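Local coordinates for protein PLP-Dependent L-Arginine Hydroxylase MppP (Streptomyces wadayamensis, PDB 6C9B) that acts as a pyridoxal 5'-phosphate-dependent oxidase that turns L-arginine into 4-hydroxy-2-ketoarginine and 2-ketoarginine, on the fold of the class I aminotransferases, at residues R83-Y88 with L233-D238; G151-T156 with H181-A186; L185-S190 with W213-D218. All coordinates share one frame; numbering follows the deposited sequence.

All three contacts belong to one mixed sheet of seven strands, and all are largely buried. Contact 1 joins one of its two outermost strands, 84-87, to strand 231-235 in antiparallel fashion and runs out into a charged, partly exposed end. Contacts 2 and 3 are parallel and share strand 184-188, with Leu-185 and Ala-186 common to both; contact 2 pairs it with strand 152-156, contact 3 with strand 212-218. Strand 212-218 in turn neighbours strand 231-235, with Val-234 O 2.8 Å from Val-215 N, so contact 3 lies between the other two. Chemistry follows place: contact 2 is backbone bonding and apolar packing, whereas contact 3 becomes polar and hydrated at the strand ends near the cofactor.

Contact 1: R83-Y88 with L233-D238; sequences RVLSCY and LVFSED
Leu-85 and Leu-233 form an antiparallel hydrogen-bonded pair and Val-84 with Val-234 the adjoining non-hydrogen-bonded one, the axes of strands 84-87 and 233-235 running at 161°. This is an antiparallel margin of the mixed sheet in the large domain of the aminotransferase fold. Leu-85 N gives its proton to Leu-233 O at 2.8 Å, and Leu-233 N returns one to Leu-85 O at 2.9 Å. The two valines lie side by side on one face, pointing the same way. On the other face Phe-235 holds CG between its own backbone N and carbonyl carbon (chi1 55°), and the ring meets Leu-85: CG of the leucine sits in plane at the ring edge, with CD1 of Leu-85 3.8 Å from CE1 of Phe-235. Helices 90-101 and 243-250 cover this face, Ile-96 touching Leu-233 and Tyr-247 touching Leu-85.

Beyond the paired residues Arg-83, bent at chi2 and chi3, grips a single atom side-on: Phe-235 O accepts from NE of Arg-83 at 3.1 Å and from NH2 at 2.9 Å, only 6° out of the guanidinium plane. Glu-237 crosses this side chain at about a right angle and lays CG over one guanidinium face. Its OE1 is 3.6 Å from Arg-83 NH1 but well out of that plane, a salt bridge of charges alone; water 1 accepts from Arg-83 NH1 and donates to Glu-237 OE1.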
loop_
_atom_site.group_PDB
_atom_site.type_symbol
_atom_site.label_atom_id
_atom_site.label_comp_id
_atom_site.label_asym_id
_atom_site.label_seq_id
_atom_site.Cartn_x
_atom_site.Cartn_y
_atom_site.Cartn_z
ATOM N N ARG B 83 15.849 -5.202 9.715
ATOM C CA ARG B 83 16.088 -3.819 10.097
ATOM C C ARG B 83 15.577 -2.842 9.057
ATOM O O ARG B 83 15.370 -1.661 9.376
ATOM C CB ARG B 83 17.582 -3.602 10.335
ATOM C CG ARG B 83 18.120 -4.251 11.642
ATOM C CD ARG B 83 17.525 -3.616 12.906
ATOM N NE ARG B 83 17.792 -2.178 12.990
ATOM C CZ ARG B 83 18.986 -1.673 13.263
ATOM N NH1 ARG B 83 20.021 -2.473 13.497
ATOM N NH2 ARG B 83 19.149 -0.372 13.296
ATOM N N VAL B 84 15.394 -3.298 7.821
ATOM C CA VAL B 84 14.804 -2.495 6.759
ATOM C C VAL B 84 13.498 -3.179 6.387
ATOM O O VAL B 84 13.520 -4.287 5.836
ATOM C CB VAL B 84 15.713 -2.398 5.526
ATOM C CG1 VAL B 84 14.995 -1.627 4.367
ATOM C CG2 VAL B 84 17.042 -1.725 5.854
ATOM N N LEU B 85 12.365 -2.522 6.645
ATOM C CA LEU B 85 11.062 -3.092 6.320
ATOM C C LEU B 85 10.614 -2.546 4.970
ATOM O O LEU B 85 10.430 -1.332 4.823
ATOM C CB LEU B 85 10.031 -2.760 7.391
ATOM C CG LEU B 85 10.479 -3.144 8.801
ATOM C CD1 LEU B 85 9.454 -2.649 9.828
ATOM C CD2 LEU B 85 10.659 -4.619 8.901
ATOM N N SER B 86 10.415 -3.438 3.989
ATOM C CA SER B 86 10.005 -3.006 2.652
ATOM C C SER B 86 8.484 -2.903 2.612
ATOM O O SER B 86 7.780 -3.881 2.894
ATOM C CB SER B 86 10.504 -3.966 1.566
ATOM O OG SER B 86 11.917 -4.137 1.617
ATOM N N CYS B 87 7.990 -1.708 2.306
ATOM C CA CYS B 87 6.566 -1.390 2.293
ATOM C C CYS B 87 6.124 -1.102 0.865
ATOM O O CYS B 87 6.943 -0.761 0.005
ATOM C CB CYS B 87 6.256 -0.167 3.160
ATOM S SG CYS B 87 6.892 -0.367 4.854
ATOM N N TYR B 88 4.816 -1.205 0.619
ATOM C CA TYR B 88 4.296 -0.886 -0.717
ATOM C C TYR B 88 4.647 0.527 -1.170
ATOM O O TYR B 88 4.769 0.778 -2.378
ATOM C CB TYR B 88 2.780 -1.041 -0.758
ATOM C CG TYR B 88 2.263 -2.397 -0.372
ATOM C CD1 TYR B 88 2.626 -3.529 -1.088
ATOM C CD2 TYR B 88 1.383 -2.548 0.669
ATOM C CE1 TYR B 88 2.130 -4.791 -0.745
ATOM C CE2 TYR B 88 0.864 -3.783 0.996
ATOM C CZ TYR B 88 1.250 -4.895 0.286
ATOM O OH TYR B 88 0.777 -6.127 0.609
ATOM N N LEU B 233 11.349 1.366 5.398
ATOM C CA LEU B 233 11.231 1.879 6.762
ATOM C C LEU B 233 12.381 1.298 7.563
ATOM O O LEU B 233 12.435 0.083 7.789
ATOM C CB LEU B 233 9.869 1.507 7.344
ATOM C CG LEU B 233 9.441 2.051 8.702
ATOM C CD1 LEU B 233 9.577 3.498 8.795
ATOM C CD2 LEU B 233 7.979 1.628 8.982
ATOM N N VAL B 234 13.341 2.158 7.910
ATOM C CA VAL B 234 14.559 1.779 8.608
ATOM C C VAL B 234 14.500 2.390 10.001
ATOM O O VAL B 234 14.138 3.560 10.139
ATOM C CB VAL B 234 15.817 2.266 7.855
ATOM C CG1 VAL B 234 17.045 1.560 8.378
ATOM C CG2 VAL B 234 15.698 2.089 6.328
ATOM N N PHE B 235 14.811 1.601 11.037
ATOM C CA PHE B 235 14.660 2.085 12.408
ATOM C C PHE B 235 15.853 1.655 13.256
ATOM O O PHE B 235 16.477 0.620 13.012
ATOM C CB PHE B 235 13.348 1.576 13.024
ATOM C CG PHE B 235 13.213 0.078 12.977
ATOM C CD1 PHE B 235 12.678 -0.552 11.848
ATOM C CD2 PHE B 235 13.656 -0.710 14.023
ATOM C CE1 PHE B 235 12.580 -1.915 11.802
ATOM C CE2 PHE B 235 13.560 -2.088 13.963
ATOM C CZ PHE B 235 13.023 -2.688 12.858
ATOM N N SER B 236 16.171 2.484 14.241
ATOM C CA SER B 236 17.192 2.158 15.226
ATOM C C SER B 236 16.728 0.994 16.093
ATOM O O SER B 236 15.531 0.760 16.277
ATOM C CB SER B 236 17.498 3.390 16.084
ATOM O OG SER B 236 16.383 3.822 16.860
ATOM N N GLU B 237 17.701 0.247 16.628
ATOM C CA GLU B 237 17.351 -0.922 17.430
ATOM C C GLU B 237 16.549 -0.528 18.661
ATOM O O GLU B 237 15.690 -1.289 19.115
ATOM C CB GLU B 237 18.606 -1.681 17.853
ATOM C CG GLU B 237 19.484 -2.151 16.721
ATOM C CD GLU B 237 20.447 -3.239 17.165
ATOM O OE1 GLU B 237 20.480 -4.308 16.517
ATOM O OE2 GLU B 237 21.155 -3.030 18.175
ATOM N N ASP B 238 16.815 0.651 19.212
ATOM C CA ASP B 238 16.119 1.143 20.388
ATOM C C ASP B 238 14.932 2.044 20.050
ATOM O O ASP B 238 14.544 2.874 20.878
ATOM C CB ASP B 238 17.101 1.908 21.279
ATOM C CG ASP B 238 17.687 3.153 20.588
ATOM O OD1 ASP B 238 17.441 3.371 19.369
ATOM O OD2 ASP B 238 18.389 3.926 21.280
HETATM O O HOH W 1 20.928 -5.176 13.556
#

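Contact 2: G151-T156 with H181-A186; sequences GCVFVT and HGTVLA
Ala-186 points its CB into the angle between two larger side chains of the strand beside it, Phe-154 CD2 at 3.6 Å and Cys-152 SG at 3.9 Å. Both larger groups stand anti to their backbone N (chi1 -168° for Phe-154), and the phenyl ring also has Ala-186 O over one face, 4.1 Å above its plane and offset toward the rim. The opposite face of the sheet carries Val-153 and Leu-185, where Leu-185 CD1 reaches Val-153 O at 3.6 Å. Thr-183 turns CG2 rather than its hydroxyl toward Gly-151 and Cys-152, and crosses Val-153 obliquely.

Parallel pairing, with 13° between the strand axes, is confirmed by bonds that alternate in direction between the two strands: Val-184 N to Gly-151 O, Val-153 N to Val-184 O, Ala-186 N to Val-153 O (2.9 Å) and Val-155 N to Ala-186 O. This is a beta-alpha-beta crossover, whose helix 168-181 ends in a Schellman motif at Gly-182 (phi 76°), with Thr-183 N bonded to Cys-178 O. That helix lies on the Leu-185 face through Leu-174, Ala-175 and Cys-178, while helix 90-101 packs Met-94 and Leu-97 on Phe-154 and strand 107-112 flanks strand 152-156.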
loop_
_atom_site.group_PDB
_atom_site.type_symbol
_atom_site.label_atom_id
_atom_site.label_comp_id
_atom_site.label_asym_id
_atom_site.label_seq_id
_atom_site.Cartn_x
_atom_site.Cartn_y
_atom_site.Cartn_z
ATOM N N GLY B 151 7.566 14.448 21.016
ATOM C CA GLY B 151 8.150 13.125 21.121
ATOM C C GLY B 151 8.927 12.711 19.888
ATOM O O GLY B 151 9.587 11.658 19.887
ATOM N N CYS B 152 8.823 13.516 18.827
ATOM C CA CYS B 152 9.407 13.208 17.528
ATOM C C CYS B 152 9.612 14.519 16.797
ATOM O O CYS B 152 8.779 15.423 16.901
ATOM C CB CYS B 152 8.502 12.292 16.710
ATOM S SG CYS B 152 9.077 11.901 15.078
ATOM N N VAL B 153 10.742 14.608 16.111
ATOM C CA VAL B 153 11.048 15.668 15.151
ATOM C C VAL B 153 11.122 14.992 13.801
ATOM O O VAL B 153 11.835 13.995 13.655
ATOM C CB VAL B 153 12.382 16.359 15.481
ATOM C CG1 VAL B 153 12.734 17.377 14.409
ATOM C CG2 VAL B 153 12.338 17.032 16.849
ATOM N N PHE B 154 10.349 15.489 12.834
ATOM C CA PHE B 154 10.231 14.853 11.523
ATOM C C PHE B 154 10.728 15.811 10.446
ATOM O O PHE B 154 10.182 16.916 10.296
ATOM C CB PHE B 154 8.786 14.464 11.256
ATOM C CG PHE B 154 8.614 13.549 10.077
ATOM C CD1 PHE B 154 8.815 14.011 8.779
ATOM C CD2 PHE B 154 8.226 12.261 10.252
ATOM C CE1 PHE B 154 8.648 13.153 7.697
ATOM C CE2 PHE B 154 8.045 11.420 9.176
ATOM C CZ PHE B 154 8.277 11.870 7.901
ATOM N N VAL B 155 11.731 15.376 9.672
ATOM C CA VAL B 155 12.337 16.217 8.641
ATOM C C VAL B 155 12.316 15.483 7.307
ATOM O O VAL B 155 12.793 14.347 7.199
ATOM C CB VAL B 155 13.783 16.616 8.985
ATOM C CG1 VAL B 155 14.389 17.494 7.853
ATOM C CG2 VAL B 155 13.839 17.370 10.299
ATOM N N THR B 156 11.758 16.138 6.302
ATOM C CA THR B 156 11.822 15.674 4.926
ATOM C C THR B 156 13.067 16.286 4.298
ATOM O O THR B 156 13.220 17.516 4.300
ATOM C CB THR B 156 10.560 16.126 4.198
ATOM O OG1 THR B 156 9.406 15.708 4.943
ATOM C CG2 THR B 156 10.492 15.552 2.780
ATOM N N HIS B 181 17.514 14.629 24.568
ATOM C CA HIS B 181 16.144 14.741 25.062
ATOM C C HIS B 181 15.329 13.445 24.992
ATOM O O HIS B 181 14.181 13.425 25.460
ATOM C CB HIS B 181 15.400 15.830 24.282
ATOM C CG HIS B 181 15.839 17.214 24.629
ATOM N ND1 HIS B 181 15.169 17.993 25.548
ATOM C CD2 HIS B 181 16.896 17.950 24.206
ATOM C CE1 HIS B 181 15.786 19.155 25.669
ATOM N NE2 HIS B 181 16.839 19.155 24.869
ATOM N N GLY B 182 15.858 12.376 24.403
ATOM C CA GLY B 182 15.067 11.166 24.275
ATOM C C GLY B 182 14.018 11.213 23.189
ATOM O O GLY B 182 13.090 10.402 23.201
ATOM N N THR B 183 14.165 12.124 22.228
ATOM C CA THR B 183 13.221 12.352 21.150
ATOM C C THR B 183 13.531 11.427 19.965
ATOM O O THR B 183 14.695 11.138 19.688
ATOM C CB THR B 183 13.334 13.815 20.698
ATOM O OG1 THR B 183 13.455 14.667 21.840
ATOM C CG2 THR B 183 12.134 14.257 19.894
ATOM N N VAL B 184 12.490 11.006 19.247
ATOM C CA VAL B 184 12.678 10.276 17.990
ATOM C C VAL B 184 13.003 11.271 16.881
ATOM O O VAL B 184 12.279 12.250 16.691
ATOM C CB VAL B 184 11.419 9.472 17.613
ATOM C CG1 VAL B 184 11.623 8.785 16.283
ATOM C CG2 VAL B 184 11.075 8.426 18.677
ATOM N N LEU B 185 14.073 11.018 16.133
ATOM C CA LEU B 185 14.357 11.776 14.912
ATOM C C LEU B 185 13.911 10.930 13.722
ATOM O O LEU B 185 14.410 9.820 13.535
ATOM C CB LEU B 185 15.842 12.126 14.802
ATOM C CG LEU B 185 16.267 12.924 13.552
ATOM C CD1 LEU B 185 15.434 14.145 13.364
ATOM C CD2 LEU B 185 17.722 13.292 13.704
ATOM N N ALA B 186 12.977 11.453 12.929
ATOM C CA ALA B 186 12.436 10.747 11.775
ATOM C C ALA B 186 12.762 11.532 10.528
ATOM O O ALA B 186 12.577 12.748 10.507
ATOM C CB ALA B 186 10.928 10.577 11.875
#

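Contact 3: L185-S190 with W213-D218; sequences LALDTS and WVVIED
Trp-213 begins the pairing with Leu-185: CA of Trp-213 lies 3.1 Å from Leu-185 O, a CA-H...O contact, and its CB touches the same oxygen. The indole itself leads away from strand 184-188, toward Val-234 of the next strand. At Val-214 the exchange runs both ways, N donating to Leu-185 O at 3.0 Å while O accepts from Leu-187 N and is approached by the CA-H of Ala-186. Val-215 sends its two methyls to different partners: CG2 lies 4.2 Å from Leu-187 CD1, and CG1, anti to the backbone N, rests on Thr-189, the two side chains crossing at about a right angle.

The parallel axes, 7° apart, belong to a beta-alpha-beta unit in which helix 202-209 links the two strands, in the middle of the large-domain sheet. Ile-216 N bonds to Leu-187 O at 2.8 Å. Ile-216 O accepts from Thr-189 N at 3.0 Å and from water 2, which also donates to Asp-188 OD1. That carboxylate oxygen closes an Asx turn by accepting from Ser-190 N, while OD2 of Asp-188 lies close to the pyridine N1 of the cofactor on Lys-221, as the corresponding aspartate does in class I aminotransferases.

Glu-217 bends at chi2 (-85°), and its OE2 comes 2.8 Å from Thr-189 OG1, a weak bond at most, since the one hydroxyl proton also has Ile-216 O within reach. Its OE1 is bonded to Tyr-203 OH and forms a salt bridge with Arg-192. Asp-218 N donates to water 3, and Asp-218 OD1 accepts from Gly-220 N. OD2 of Asp-218 takes the Ser-190 OG proton at 2.9 Å on its anti side, 17° out of the carboxylate plane; water 4 donates to both Ser-190 O and Asp-218 O.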
loop_
_atom_site.group_PDB
_atom_site.type_symbol
_atom_site.label_atom_id
_atom_site.label_comp_id
_atom_site.label_asym_id
_atom_site.label_seq_id
_atom_site.Cartn_x
_atom_site.Cartn_y
_atom_site.Cartn_z
ATOM N N LEU B 185 14.073 11.018 16.133
ATOM C CA LEU B 185 14.357 11.776 14.912
ATOM C C LEU B 185 13.911 10.930 13.722
ATOM O O LEU B 185 14.410 9.820 13.535
ATOM C CB LEU B 185 15.842 12.126 14.802
ATOM C CG LEU B 185 16.267 12.924 13.552
ATOM C CD1 LEU B 185 15.434 14.145 13.364
ATOM C CD2 LEU B 185 17.722 13.292 13.704
ATOM N N ALA B 186 12.977 11.453 12.929
ATOM C CA ALA B 186 12.436 10.747 11.775
ATOM C C ALA B 186 12.762 11.532 10.528
ATOM O O ALA B 186 12.577 12.748 10.507
ATOM C CB ALA B 186 10.928 10.577 11.875
ATOM N N LEU B 187 13.219 10.837 9.486
ATOM C CA LEU B 187 13.577 11.468 8.237
ATOM C C LEU B 187 12.795 10.826 7.107
ATOM O O LEU B 187 12.644 9.602 7.075
ATOM C CB LEU B 187 15.068 11.319 7.916
ATOM C CG LEU B 187 16.071 11.784 8.953
ATOM C CD1 LEU B 187 17.454 11.551 8.387
ATOM C CD2 LEU B 187 15.831 13.225 9.282
ATOM N N ASP B 188 12.300 11.660 6.184
ATOM C CA ASP B 188 11.701 11.197 4.929
ATOM C C ASP B 188 12.643 11.628 3.811
ATOM O O ASP B 188 12.812 12.827 3.560
ATOM C CB ASP B 188 10.301 11.778 4.742
ATOM C CG ASP B 188 9.683 11.426 3.402
ATOM O OD1 ASP B 188 10.424 11.134 2.424
ATOM O OD2 ASP B 188 8.440 11.468 3.312
ATOM N N THR B 189 13.246 10.653 3.139
ATOM C CA THR B 189 14.333 10.909 2.185
ATOM C C THR B 189 13.969 10.490 0.759
ATOM O O THR B 189 14.836 10.105 -0.033
ATOM C CB THR B 189 15.607 10.210 2.663
ATOM O OG1 THR B 189 15.364 8.815 2.831
ATOM C CG2 THR B 189 16.044 10.784 4.020
ATOM N N SER B 190 12.689 10.621 0.399
ATOM C CA SER B 190 12.220 10.278 -0.938
ATOM C C SER B 190 13.049 10.918 -2.050
ATOM O O SER B 190 13.280 10.292 -3.095
ATOM C CB SER B 190 10.763 10.716 -1.077
ATOM O OG SER B 190 10.292 10.456 -2.389
ATOM N N TRP B 213 15.837 6.732 16.104
ATOM C CA TRP B 213 15.629 7.284 14.777
ATOM C C TRP B 213 14.862 6.333 13.872
ATOM O O TRP B 213 14.847 5.115 14.047
ATOM C CB TRP B 213 16.962 7.669 14.085
ATOM C CG TRP B 213 17.982 6.568 13.976
ATOM C CD1 TRP B 213 19.051 6.353 14.821
ATOM C CD2 TRP B 213 18.061 5.526 12.975
ATOM N NE1 TRP B 213 19.761 5.257 14.423
ATOM C CE2 TRP B 213 19.181 4.724 13.302
ATOM C CE3 TRP B 213 17.284 5.180 11.860
ATOM C CZ2 TRP B 213 19.560 3.608 12.545
ATOM C CZ3 TRP B 213 17.655 4.058 11.114
ATOM C CH2 TRP B 213 18.786 3.291 11.459
ATOM N N VAL B 214 14.238 6.937 12.871
ATOM C CA VAL B 214 13.556 6.220 11.801
ATOM C C VAL B 214 13.852 6.979 10.528
ATOM O O VAL B 214 13.823 8.208 10.524
ATOM C CB VAL B 214 12.031 6.154 12.032
ATOM C CG1 VAL B 214 11.325 5.580 10.791
ATOM C CG2 VAL B 214 11.716 5.323 13.219
ATOM N N VAL B 215 14.131 6.256 9.444
ATOM C CA VAL B 215 14.285 6.864 8.135
ATOM C C VAL B 215 13.356 6.136 7.191
ATOM O O VAL B 215 13.322 4.907 7.191
ATOM C CB VAL B 215 15.723 6.789 7.597
ATOM C CG1 VAL B 215 15.811 7.483 6.219
ATOM C CG2 VAL B 215 16.705 7.417 8.583
ATOM N N ILE B 216 12.601 6.887 6.398
ATOM C CA ILE B 216 11.775 6.294 5.362
ATOM C C ILE B 216 12.409 6.651 4.035
ATOM O O ILE B 216 12.312 7.787 3.569
ATOM C CB ILE B 216 10.321 6.771 5.415
ATOM C CG1 ILE B 216 9.701 6.393 6.757
ATOM C CG2 ILE B 216 9.535 6.094 4.304
ATOM C CD1 ILE B 216 8.268 6.935 6.974
ATOM N N GLU B 217 13.056 5.675 3.425
ATOM C CA GLU B 217 13.533 5.847 2.068
ATOM C C GLU B 217 12.401 5.527 1.103
ATOM O O GLU B 217 11.409 4.877 1.450
ATOM C CB GLU B 217 14.724 4.930 1.795
ATOM C CG GLU B 217 15.866 4.986 2.795
ATOM C CD GLU B 217 16.894 6.081 2.537
ATOM O OE1 GLU B 217 17.804 6.224 3.387
ATOM O OE2 GLU B 217 16.803 6.794 1.518
ATOM N N ASP B 218 12.539 5.991 -0.127
ATOM C CA ASP B 218 11.512 5.755 -1.133
ATOM C C ASP B 218 12.227 5.574 -2.452
ATOM O O ASP B 218 13.059 6.410 -2.804
ATOM C CB ASP B 218 10.534 6.949 -1.198
ATOM C CG ASP B 218 9.509 6.859 -2.337
ATOM O OD1 ASP B 218 9.184 5.745 -2.777
ATOM O OD2 ASP B 218 8.988 7.920 -2.781
HETATM O O HOH W 2 10.143 8.617 1.763
HETATM O O HOH W 3 15.206 7.346 -0.511
HETATM O O HOH W 4 12.384 8.203 -4.728
#